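Local coordinates for protein amidase, hydantoinase/carbamoylase family (Burkholderia ambifaria, PDB 5TP4) that probably hydrolyses N-carbamoyl-L-amino acids, cutting a carbon-nitrogen bond other than a peptide bond with the help of two zinc ions per subunit, at residues A110-V114 against T405-L409; Q219-L224 against L295-D300; R227-V231 against K244-S250; D94-E98 against E137-R141. One frame throughout, in Å; residues are numbered along the deposited sequence.

Contact 1 of 4, residues A110-V114 against T405-L409; sequences AGLEV and TNVLL
Both segments are alpha-helical, within helices 105-121 and 398-416. Their local axes approach to 9.7 Å and cross at -61°, with Ala110 facing Thr405 (CA to CA 5.8 Å) and, one turn on, Val114 facing Leu409 (CA to CA 5.6 Å). Val114 N to Ala110 O (2.9 Å) and Leu409 N to Thr405 O (2.8 Å) are the i to i+4 bonds. Small Ala110 lets Leu408 (t,p) bring its CD2 to 3.7 Å from Ala110 CB and 4.2 Å from Val114 CG2. Leu409 (t,p) starts sideways but brings CD1 to 3.8 Å from CG1 of Val114 (t). Thr405 (m) lays CG2 3.8 Å from Ala110 O, its OG1 satisfied by Val401 O and Tyr106. Glu113 points toward the other helix, CG 4.4 Å from Thr405 CG2, and its OE2 is bound by Arg19, Thr117 and the amide of Asp16. This buried, largely apolar contact, with no hydrogen bond across it, packs two helices of the zinc-binding domain of an M20-family hydrolase.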
loop_
_atom_site.group_PDB
_atom_site.type_symbol
_atom_site.label_atom_id
_atom_site.label_comp_id
_atom_site.label_asym_id
_atom_site.label_seq_id
_atom_site.Cartn_x
_atom_site.Cartn_y
_atom_site.Cartn_z
ATOM N N ALA B 110 -29.217 25.642 13.782
ATOM C CA ALA B 110 -29.980 25.293 14.974
ATOM C C ALA B 110 -29.960 26.442 15.970
ATOM O O ALA B 110 -30.993 26.789 16.540
ATOM C CB ALA B 110 -29.424 24.020 15.614
ATOM N N GLY B 111 -28.806 27.079 16.151
ATOM C CA GLY B 111 -28.769 28.247 17.013
ATOM C C GLY B 111 -29.687 29.350 16.524
ATOM O O GLY B 111 -30.403 29.972 17.315
ATOM N N LEU B 112 -29.674 29.619 15.218
ATOM C CA LEU B 112 -30.577 30.641 14.695
ATOM C C LEU B 112 -32.028 30.263 14.958
ATOM O O LEU B 112 -32.846 31.108 15.333
ATOM C CB LEU B 112 -30.331 30.844 13.197
ATOM C CG LEU B 112 -31.306 31.784 12.468
ATOM C CD1 LEU B 112 -31.213 33.232 12.979
ATOM C CD2 LEU B 112 -30.993 31.733 10.957
ATOM N N GLU B 113 -32.378 28.989 14.772
ATOM C CA GLU B 113 -33.770 28.628 14.996
ATOM C C GLU B 113 -34.124 28.738 16.476
ATOM O O GLU B 113 -35.247 29.115 16.816
ATOM C CB GLU B 113 -34.056 27.224 14.437
ATOM C CG GLU B 113 -35.442 26.637 14.803
ATOM C CD GLU B 113 -36.600 27.517 14.347
ATOM O OE1 GLU B 113 -36.462 28.186 13.295
ATOM O OE2 GLU B 113 -37.654 27.531 15.048
ATOM N N VAL B 114 -33.181 28.417 17.370
ATOM C CA VAL B 114 -33.403 28.665 18.792
ATOM C C VAL B 114 -33.810 30.114 19.028
ATOM O O VAL B 114 -34.796 30.403 19.715
ATOM C CB VAL B 114 -32.150 28.288 19.602
ATOM C CG1 VAL B 114 -32.235 28.843 21.027
ATOM C CG2 VAL B 114 -32.033 26.764 19.640
ATOM N N THR B 405 -32.869 19.857 17.693
ATOM C CA THR B 405 -32.924 21.280 18.011
ATOM C C THR B 405 -33.874 21.567 19.175
ATOM O O THR B 405 -33.619 22.490 19.961
ATOM C CB THR B 405 -33.302 22.075 16.773
ATOM O OG1 THR B 405 -32.477 21.638 15.691
ATOM C CG2 THR B 405 -33.059 23.582 16.956
ATOM N N ASN B 406 -34.958 20.802 19.312
ATOM C CA ASN B 406 -35.778 20.898 20.523
ATOM C C ASN B 406 -34.952 20.614 21.769
ATOM O O ASN B 406 -35.116 21.283 22.800
ATOM C CB ASN B 406 -36.961 19.942 20.456
ATOM C CG ASN B 406 -38.031 20.422 19.497
ATOM O OD1 ASN B 406 -38.109 21.618 19.176
ATOM N ND2 ASN B 406 -38.891 19.499 19.062
ATOM N N VAL B 407 -34.062 19.616 21.698
ATOM C CA VAL B 407 -33.206 19.311 22.844
ATOM C C VAL B 407 -32.215 20.441 23.074
ATOM O O VAL B 407 -32.010 20.889 24.213
ATOM C CB VAL B 407 -32.489 17.965 22.636
ATOM C CG1 VAL B 407 -31.361 17.796 23.670
ATOM C CG2 VAL B 407 -33.504 16.813 22.764
ATOM N N LEU B 408 -31.587 20.930 21.999
ATOM C CA LEU B 408 -30.655 22.049 22.124
ATOM C C LEU B 408 -31.337 23.246 22.757
ATOM O O LEU B 408 -30.806 23.875 23.680
ATOM C CB LEU B 408 -30.107 22.428 20.751
ATOM C CG LEU B 408 -29.137 23.636 20.721
ATOM C CD1 LEU B 408 -27.834 23.230 21.470
ATOM C CD2 LEU B 408 -28.849 24.046 19.286
ATOM N N LEU B 409 -32.534 23.567 22.271
ATOM C CA LEU B 409 -33.263 24.724 22.773
ATOM C C LEU B 409 -33.489 24.618 24.264
ATOM O O LEU B 409 -33.334 25.599 25.002
ATOM C CB LEU B 409 -34.616 24.814 22.055
ATOM C CG LEU B 409 -35.689 25.714 22.658
ATOM C CD1 LEU B 409 -35.301 27.206 22.504
ATOM C CD2 LEU B 409 -37.026 25.433 21.940
#

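Contact 2 of 4, residues Q219-L224 against L295-D300; sequences QAIRWL and LRHHDD. With EDO (1,2-ethanediol), chain T.
A salt bridge from a buried arginine ties the start of a helix back to a strand: Arg222 (m, m, t) sets NH2 2.8 Å from Asp300 OD1 and curls NH1 to 3.0 Å from Ile221 O. Strands 220-224 and 295-297 run antiparallel (168°, axes 4.8 Å apart): Ala220 and His297 form a hydrogen-bonded pair (Ala220 N to His297 O 2.8 Å, His297 N to Ala220 O 3.1 Å), Ile221 and Arg296 a non-hydrogen-bonded pair, Arg222 and Leu295 another hydrogen-bonded pair (N to O 2.9 Å both ways). Ala220, Arg222 and Leu295 face helix 300-321. On the other face Arg296 NH1 donates to Gln219 OE1 (3.1 Å), and Ile221 CD1 overlies the guanidinium; Gln219 NE2 is hydrogen-bonded to Gly236 of the second subunit. A 1,2-ethanediol, probably from the crystallisation liquor like a MES that pairs with Arg296, puts O1 2.8 Å from Gln219 O and C2 3.9 Å from Ile221 CD1. Asp304 and Asp294 also pair with Arg222 and Arg296: both buried guanidiniums answer to carboxylates.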
loop_
_atom_site.group_PDB
_atom_site.type_symbol
_atom_site.label_atom_id
_atom_site.label_comp_id
_atom_site.label_asym_id
_atom_site.label_seq_id
_atom_site.Cartn_x
_atom_site.Cartn_y
_atom_site.Cartn_z
ATOM N N GLN B 219 -12.433 11.260 22.279
ATOM C CA GLN B 219 -11.574 10.123 22.574
ATOM C C GLN B 219 -10.137 10.552 22.834
ATOM O O GLN B 219 -9.680 11.590 22.360
ATOM C CB GLN B 219 -11.556 9.170 21.379
ATOM C CG GLN B 219 -12.879 8.500 21.126
ATOM C CD GLN B 219 -13.040 8.118 19.682
ATOM O OE1 GLN B 219 -12.645 8.859 18.781
ATOM N NE2 GLN B 219 -13.639 6.951 19.454
ATOM N N ALA B 220 -9.396 9.678 23.530
ATOM C CA ALA B 220 -7.935 9.691 23.441
ATOM C C ALA B 220 -7.515 8.976 22.159
ATOM O O ALA B 220 -8.079 7.934 21.806
ATOM C CB ALA B 220 -7.303 9.004 24.649
ATOM N N ILE B 221 -6.551 9.561 21.438
ATOM C CA ILE B 221 -6.149 9.092 20.113
ATOM C C ILE B 221 -4.631 8.945 20.094
ATOM O O ILE B 221 -3.912 9.839 20.556
ATOM C CB ILE B 221 -6.570 10.069 19.000
ATOM C CG1 ILE B 221 -8.045 10.462 19.115
ATOM C CG2 ILE B 221 -6.276 9.455 17.602
ATOM C CD1 ILE B 221 -8.430 11.562 18.138
ATOM N N ARG B 222 -4.148 7.853 19.504
ATOM C CA ARG B 222 -2.742 7.705 19.157
ATOM C C ARG B 222 -2.638 7.349 17.682
ATOM O O ARG B 222 -3.400 6.518 17.181
ATOM C CB ARG B 222 -2.048 6.609 19.986
ATOM C CG ARG B 222 -2.271 6.793 21.477
ATOM C CD ARG B 222 -1.459 7.959 22.005
ATOM N NE ARG B 222 -1.566 8.058 23.467
ATOM C CZ ARG B 222 -2.436 8.830 24.123
ATOM N NH1 ARG B 222 -3.289 9.602 23.457
ATOM N NH2 ARG B 222 -2.453 8.834 25.454
ATOM N N TRP B 223 -1.684 7.969 17.003
ATOM C CA TRP B 223 -1.309 7.600 15.644
ATOM C C TRP B 223 0.092 7.022 15.687
ATOM O O TRP B 223 0.997 7.638 16.256
ATOM C CB TRP B 223 -1.324 8.811 14.723
ATOM C CG TRP B 223 -2.659 9.135 14.154
ATOM C CD1 TRP B 223 -3.857 8.559 14.460
ATOM C CD2 TRP B 223 -2.920 10.099 13.129
ATOM N NE1 TRP B 223 -4.863 9.115 13.680
ATOM C CE2 TRP B 223 -4.308 10.063 12.861
ATOM C CE3 TRP B 223 -2.117 11.001 12.426
ATOM C CZ2 TRP B 223 -4.901 10.888 11.907
ATOM C CZ3 TRP B 223 -2.712 11.816 11.470
ATOM C CH2 TRP B 223 -4.090 11.760 11.228
ATOM N N LEU B 224 0.256 5.843 15.101
ATOM C CA LEU B 224 1.521 5.128 15.115
ATOM C C LEU B 224 1.958 4.868 13.681
ATOM O O LEU B 224 1.132 4.711 12.777
ATOM C CB LEU B 224 1.388 3.790 15.868
ATOM C CG LEU B 224 0.694 3.834 17.241
ATOM C CD1 LEU B 224 0.694 2.441 17.861
ATOM C CD2 LEU B 224 1.402 4.771 18.135
ATOM N N LEU B 295 -5.315 4.410 16.987
ATOM C CA LEU B 295 -5.811 3.794 18.222
ATOM C C LEU B 295 -6.695 4.775 18.971
ATOM O O LEU B 295 -6.330 5.940 19.114
ATOM C CB LEU B 295 -4.671 3.423 19.174
ATOM C CG LEU B 295 -3.729 2.278 18.876
ATOM C CD1 LEU B 295 -2.772 2.164 20.076
ATOM C CD2 LEU B 295 -4.523 0.996 18.686
ATOM N N ARG B 296 -7.828 4.305 19.487
ATOM C CA ARG B 296 -8.729 5.170 20.246
ATOM C C ARG B 296 -9.191 4.481 21.512
ATOM O O ARG B 296 -9.329 3.257 21.561
ATOM C CB ARG B 296 -9.963 5.552 19.458
ATOM C CG ARG B 296 -9.656 5.886 18.042
ATOM C CD ARG B 296 -10.078 7.261 17.708
ATOM N NE ARG B 296 -9.504 7.722 16.448
ATOM C CZ ARG B 296 -9.870 8.841 15.843
ATOM N NH1 ARG B 296 -10.843 9.600 16.383
ATOM N NH2 ARG B 296 -9.259 9.206 14.724
ATOM N N HIS B 297 -9.469 5.295 22.528
ATOM C CA HIS B 297 -10.166 4.810 23.712
ATOM C C HIS B 297 -10.831 6.021 24.353
ATOM O O HIS B 297 -10.615 7.160 23.936
ATOM C CB HIS B 297 -9.216 4.094 24.692
ATOM C CG HIS B 297 -9.912 3.143 25.626
ATOM N ND1 HIS B 297 -10.646 3.574 26.713
ATOM C CD2 HIS B 297 -9.961 1.787 25.651
ATOM C CE1 HIS B 297 -11.125 2.524 27.364
ATOM N NE2 HIS B 297 -10.740 1.428 26.731
ATOM N N HIS B 298 -11.693 5.765 25.325
ATOM C CA HIS B 298 -12.246 6.883 26.085
ATOM C C HIS B 298 -11.233 7.467 27.061
ATOM O O HIS B 298 -11.396 8.611 27.498
ATOM C CB HIS B 298 -13.486 6.442 26.867
ATOM C CG HIS B 298 -14.667 6.136 26.003
ATOM N ND1 HIS B 298 -15.955 6.092 26.496
ATOM C CD2 HIS B 298 -14.759 5.857 24.679
ATOM C CE1 HIS B 298 -16.788 5.792 25.514
ATOM N NE2 HIS B 298 -16.088 5.647 24.399
ATOM N N ASP B 299 -10.201 6.707 27.405
ATOM C CA ASP B 299 -9.292 7.021 28.487
ATOM C C ASP B 299 -7.857 6.994 27.972
ATOM O O ASP B 299 -7.488 6.094 27.216
ATOM C CB ASP B 299 -9.506 5.996 29.599
ATOM C CG ASP B 299 -8.622 6.216 30.753
ATOM O OD1 ASP B 299 -7.450 5.823 30.662
ATOM O OD2 ASP B 299 -9.105 6.783 31.744
ATOM N N ASP B 300 -7.040 7.959 28.402
ATOM C CA ASP B 300 -5.661 7.994 27.915
ATOM C C ASP B 300 -4.842 6.832 28.445
ATOM O O ASP B 300 -3.958 6.321 27.743
ATOM C CB ASP B 300 -4.993 9.309 28.303
ATOM C CG ASP B 300 -5.292 10.409 27.316
ATOM O OD1 ASP B 300 -4.608 10.479 26.256
ATOM O OD2 ASP B 300 -6.223 11.182 27.603
HETATM C C1 EDO T . -10.535 14.545 21.245
HETATM O O1 EDO T . -10.759 14.118 22.600
HETATM C C2 EDO T . -9.088 14.262 20.854
HETATM O O2 EDO T . -8.190 15.035 21.669
#

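Contact 3 of 4, residues R227-V231 against K244-S250; sequences RVTGV and KDAYFAS
Val228 (t) fills the gap between strand 227-229 and helix 246-250: its CG1 rests 3.9 Å from Ala246 CB and 4.1 Å from Ala249 CB, and its CG2 3.3 Å from Ser250 OG. The two short alanines let the axes close to 8.0 Å at 136°. Ser250 (m) folds its hydroxyl back, OG donating to Ala246 O at 2.8 Å, so this polar group can sit beside a valine. Asp245 (t) is the N-cap: its OD1 accepts from Tyr247 N at 2.8 Å and Phe248 N at 2.9 Å. Gly230 (phi/psi -132/-141) must lack a side chain, since a CB would collide with Lys244 O, which instead approaches Gly230 CA at 3.3 Å and accepts from Val231 N at 3.0 Å. Water 1 joins Val231 O and Lys244 N, 2.8 Å from each. Lys244 (m, t, t, t) lays CD 3.9 Å from Val231 CG2. A strand leading through a loop into a helix on the same sheet is consistent with the dimer-forming domain of M20 enzymes. Strand 288-297 flanks the contact, Val289 touching Ala246 and Ser250; Tyr247 points away from strand 227-229, and Tyr247 and Phe248 pack on Ile272 and Glu258 of the second subunit.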
loop_
_atom_site.group_PDB
_atom_site.type_symbol
_atom_site.label_atom_id
_atom_site.label_comp_id
_atom_site.label_asym_id
_atom_site.label_seq_id
_atom_site.Cartn_x
_atom_site.Cartn_y
_atom_site.Cartn_z
ATOM N N ARG B 227 6.971 -0.088 10.946
ATOM C CA ARG B 227 7.783 -0.558 9.838
ATOM C C ARG B 227 8.327 -1.938 10.174
ATOM O O ARG B 227 8.948 -2.131 11.224
ATOM C CB ARG B 227 8.908 0.423 9.535
ATOM C CG ARG B 227 9.690 0.060 8.291
ATOM C CD ARG B 227 10.489 1.279 7.865
ATOM N NE ARG B 227 11.119 1.109 6.556
ATOM C CZ ARG B 227 11.910 2.024 6.008
ATOM N NH1 ARG B 227 12.157 3.153 6.668
ATOM N NH2 ARG B 227 12.450 1.817 4.812
ATOM N N VAL B 228 8.100 -2.897 9.284
ATOM C CA VAL B 228 8.562 -4.267 9.473
ATOM C C VAL B 228 9.624 -4.552 8.421
ATOM O O VAL B 228 9.405 -4.302 7.231
ATOM C CB VAL B 228 7.400 -5.272 9.361
ATOM C CG1 VAL B 228 7.879 -6.670 9.699
ATOM C CG2 VAL B 228 6.255 -4.852 10.289
ATOM N N THR B 229 10.769 -5.061 8.855
ATOM C CA THR B 229 11.897 -5.304 7.966
ATOM C C THR B 229 12.181 -6.794 7.904
ATOM O O THR B 229 12.329 -7.450 8.939
ATOM C CB THR B 229 13.146 -4.550 8.440
ATOM O OG1 THR B 229 12.833 -3.163 8.570
ATOM C CG2 THR B 229 14.255 -4.700 7.435
ATOM N N GLY B 230 12.274 -7.324 6.689
ATOM C CA GLY B 230 12.666 -8.707 6.498
ATOM C C GLY B 230 13.749 -8.776 5.442
ATOM O O GLY B 230 14.638 -7.939 5.381
ATOM N N VAL B 231 13.668 -9.804 4.605
ATOM C CA VAL B 231 14.670 -10.037 3.574
ATOM C C VAL B 231 13.926 -10.179 2.254
ATOM O O VAL B 231 13.090 -11.082 2.109
ATOM C CB VAL B 231 15.525 -11.273 3.875
ATOM C CG1 VAL B 231 16.418 -11.621 2.671
ATOM C CG2 VAL B 231 16.368 -11.020 5.143
ATOM N N LYS B 244 12.145 -14.645 5.442
ATOM C CA LYS B 244 11.890 -13.664 6.499
ATOM C C LYS B 244 10.933 -12.642 5.870
ATOM O O LYS B 244 11.322 -11.561 5.432
ATOM C CB LYS B 244 13.176 -13.062 6.994
ATOM C CG LYS B 244 14.055 -14.121 7.711
ATOM C CD LYS B 244 15.451 -13.602 7.945
ATOM C CE LYS B 244 16.395 -14.709 8.394
ATOM N NZ LYS B 244 17.766 -14.165 8.668
ATOM N N ASP B 245 9.659 -13.032 5.802
ATOM C CA ASP B 245 8.655 -12.351 5.000
ATOM C C ASP B 245 8.003 -11.261 5.840
ATOM O O ASP B 245 7.211 -11.561 6.737
ATOM C CB ASP B 245 7.624 -13.373 4.516
ATOM C CG ASP B 245 6.629 -12.787 3.534
ATOM O OD1 ASP B 245 6.154 -11.662 3.758
ATOM O OD2 ASP B 245 6.272 -13.475 2.554
ATOM N N ALA B 246 8.331 -9.999 5.541
ATOM C CA ALA B 246 7.795 -8.884 6.305
ATOM C C ALA B 246 6.298 -8.697 6.097
ATOM O O ALA B 246 5.655 -8.046 6.934
ATOM C CB ALA B 246 8.535 -7.588 5.953
ATOM N N TYR B 247 5.728 -9.219 5.000
ATOM C CA TYR B 247 4.301 -8.991 4.810
ATOM C C TYR B 247 3.473 -10.011 5.570
ATOM O O TYR B 247 2.469 -9.639 6.188
ATOM C CB TYR B 247 3.923 -8.984 3.326
ATOM C CG TYR B 247 2.451 -8.659 3.187
ATOM C CD1 TYR B 247 1.987 -7.348 3.363
ATOM C CD2 TYR B 247 1.526 -9.664 2.955
ATOM C CE1 TYR B 247 0.627 -7.052 3.265
ATOM C CE2 TYR B 247 0.155 -9.375 2.850
ATOM C CZ TYR B 247 -0.273 -8.084 3.015
ATOM O OH TYR B 247 -1.615 -7.801 2.910
ATOM N N PHE B 248 3.877 -11.286 5.573
ATOM C CA PHE B 248 3.162 -12.240 6.421
ATOM C C PHE B 248 3.300 -11.838 7.879
ATOM O O PHE B 248 2.361 -12.022 8.660
ATOM C CB PHE B 248 3.678 -13.682 6.253
ATOM C CG PHE B 248 3.129 -14.425 5.050
ATOM C CD1 PHE B 248 1.878 -14.140 4.520
ATOM C CD2 PHE B 248 3.887 -15.444 4.466
ATOM C CE1 PHE B 248 1.392 -14.864 3.403
ATOM C CE2 PHE B 248 3.415 -16.151 3.352
ATOM C CZ PHE B 248 2.169 -15.852 2.830
ATOM N N ALA B 249 4.458 -11.286 8.254
ATOM C CA ALA B 249 4.642 -10.808 9.626
ATOM C C ALA B 249 3.691 -9.656 9.932
ATOM O O ALA B 249 3.047 -9.626 10.991
ATOM C CB ALA B 249 6.092 -10.375 9.850
ATOM N N SER B 250 3.583 -8.705 9.004
ATOM C CA SER B 250 2.696 -7.567 9.200
ATOM C C SER B 250 1.259 -8.008 9.303
ATOM O O SER B 250 0.454 -7.386 10.008
ATOM C CB SER B 250 2.837 -6.572 8.045
ATOM O OG SER B 250 4.111 -5.941 8.067
HETATM O O HOH W 1 12.971 -13.775 2.875
#

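Contact 4 of 4, residues D94-E98 against E137-R141; sequences DTQPE and EEGAR
Three hydrogen bonds join these irregular loops. The Asp94 carboxylate (chi1 p) receives two successive amides, OD1 taking Glu137 N and OD2 taking Glu138 N, each at 3.1 Å; its short side chain offers one oxygen to each NH. Gln96 (m, m) gives NE2 to Glu138 OE1 at 2.9 Å, and water 2 bridges Gln96 N (2.9 Å) to Glu138 OE2 (2.8 Å), so both oxygens of this m, m glutamate are engaged. The two segments run in nearly the same direction, their end-to-end vectors 20° apart, with Thr95 opposite Glu138 and Gln96 opposite Ala140 (CA to CA 6.1 Å in both pairs). Thr95 points away, OG1 donating to Gln96 O at 2.8 Å and meeting the Arg40 amide. Gly139 adopts a left-handed helical conformation (phi/psi 64/24), which glycine tolerates best. Pro97 CD touches Ala140 CB at 4.0 Å, and Glu138 CG packs 3.5 Å from Thr95 C. A zinc ion lies about 2 Å from the Glu138 side chain; in a structure of this protein Glu137 has been seen at the first zinc site and Glu138 at the second. Holding both amides and the Glu138 carboxylate probably orients acidic groups of the M20 dinuclear centre.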
loop_
_atom_site.group_PDB
_atom_site.type_symbol
_atom_site.label_atom_id
_atom_site.label_comp_id
_atom_site.label_asym_id
_atom_site.label_seq_id
_atom_site.Cartn_x
_atom_site.Cartn_y
_atom_site.Cartn_z
ATOM N N ASP B 94 -18.038 26.712 7.361
ATOM C CA ASP B 94 -17.125 26.300 6.306
ATOM C C ASP B 94 -17.163 24.777 6.104
ATOM O O ASP B 94 -17.659 24.017 6.946
ATOM C CB ASP B 94 -15.692 26.787 6.598
ATOM C CG ASP B 94 -15.014 26.040 7.751
ATOM O OD1 ASP B 94 -15.491 26.134 8.910
ATOM O OD2 ASP B 94 -13.963 25.392 7.494
ATOM N N THR B 95 -16.642 24.332 4.954
ATOM C CA THR B 95 -16.774 22.933 4.550
ATOM C C THR B 95 -15.443 22.382 4.070
ATOM O O THR B 95 -14.485 23.117 3.806
ATOM C CB THR B 95 -17.788 22.757 3.401
ATOM O OG1 THR B 95 -17.250 23.351 2.201
ATOM C CG2 THR B 95 -19.127 23.438 3.738
ATOM N N GLN B 96 -15.436 21.065 3.892
ATOM C CA GLN B 96 -14.423 20.381 3.105
ATOM C C GLN B 96 -14.576 20.755 1.628
ATOM O O GLN B 96 -15.570 21.378 1.238
ATOM C CB GLN B 96 -14.561 18.872 3.297
ATOM C CG GLN B 96 -14.141 18.414 4.671
ATOM C CD GLN B 96 -12.635 18.394 4.821
ATOM O OE1 GLN B 96 -11.910 18.046 3.881
ATOM N NE2 GLN B 96 -12.149 18.789 5.994
ATOM N N PRO B 97 -13.607 20.375 0.774
ATOM C CA PRO B 97 -13.782 20.592 -0.672
ATOM C C PRO B 97 -15.084 20.054 -1.233
ATOM O O PRO B 97 -15.675 20.664 -2.135
ATOM C CB PRO B 97 -12.573 19.857 -1.268
ATOM C CG PRO B 97 -11.529 20.031 -0.243
ATOM C CD PRO B 97 -12.241 19.921 1.088
ATOM N N GLU B 98 -15.523 18.903 -0.747
ATOM C CA GLU B 98 -16.804 18.310 -1.123
ATOM C C GLU B 98 -17.544 18.015 0.179
ATOM O O GLU B 98 -17.547 16.883 0.666
ATOM C CB GLU B 98 -16.588 17.068 -1.969
ATOM C CG GLU B 98 -17.869 16.428 -2.463
ATOM C CD GLU B 98 -18.642 17.310 -3.430
ATOM O OE1 GLU B 98 -18.047 17.804 -4.417
ATOM O OE2 GLU B 98 -19.851 17.504 -3.190
ATOM N N GLU B 137 -12.965 25.727 10.705
ATOM C CA GLU B 137 -13.053 24.504 11.498
ATOM C C GLU B 137 -12.481 23.307 10.741
ATOM O O GLU B 137 -11.895 22.407 11.352
ATOM C CB GLU B 137 -14.515 24.239 11.898
ATOM C CG GLU B 137 -14.726 22.959 12.754
ATOM C CD GLU B 137 -14.767 21.672 11.939
ATOM O OE1 GLU B 137 -14.862 21.738 10.701
ATOM O OE2 GLU B 137 -14.701 20.581 12.542
ATOM N N GLU B 138 -12.628 23.283 9.413
ATOM C CA GLU B 138 -12.349 22.062 8.670
ATOM C C GLU B 138 -10.865 21.748 8.494
ATOM O O GLU B 138 -10.534 20.596 8.204
ATOM C CB GLU B 138 -13.022 22.131 7.301
ATOM C CG GLU B 138 -14.537 22.011 7.387
ATOM C CD GLU B 138 -15.032 20.589 7.699
ATOM O OE1 GLU B 138 -14.207 19.657 7.868
ATOM O OE2 GLU B 138 -16.271 20.397 7.745
ATOM N N GLY B 139 -9.970 22.726 8.632
ATOM C CA GLY B 139 -8.559 22.451 8.420
ATOM C C GLY B 139 -8.177 22.041 7.006
ATOM O O GLY B 139 -7.156 21.371 6.815
ATOM N N ALA B 140 -8.971 22.418 6.005
ATOM C CA ALA B 140 -8.699 22.036 4.622
ATOM C C ALA B 140 -7.872 23.100 3.899
ATOM O O ALA B 140 -6.800 22.807 3.353
ATOM C CB ALA B 140 -10.021 21.785 3.877
ATOM N N ARG B 141 -8.367 24.340 3.869
ATOM C CA ARG B 141 -7.625 25.400 3.197
ATOM C C ARG B 141 -6.425 25.838 4.016
ATOM O O ARG B 141 -5.336 26.038 3.468
ATOM C CB ARG B 141 -8.530 26.594 2.915
ATOM C CG ARG B 141 -7.782 27.718 2.209
ATOM C CD ARG B 141 -8.682 28.833 1.784
ATOM N NE ARG B 141 -7.882 29.897 1.179
ATOM C CZ ARG B 141 -8.292 31.152 1.032
ATOM N NH1 ARG B 141 -9.506 31.505 1.445
ATOM N NH2 ARG B 141 -7.484 32.051 0.486
HETATM O O HOH W 2 -17.597 19.710 5.367
#

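Contact 4 lies at the metal centre. Contact 1 belongs to the same catalytic domain but lies farther from the metals: the Ala110 side chain is about 9 Å from that of the zinc ligand His198 and about 13 Å from a zinc ion. Contacts 1 and 4 are about 24 Å apart between centres, and their segments alternate along the chain. Contacts 2 and 3 share strand 212-229, their centres about 26 Å apart; contact 2 is nearer the metals, the Arg296 side chain about 13 Å from a zinc ion, whereas contact 3 is about 38 Å from contact 4 and about 54 Å from contact 1 between centres. Both touch the second subunit. Contact 3 nests within contact 2, itself enclosed by contact 1.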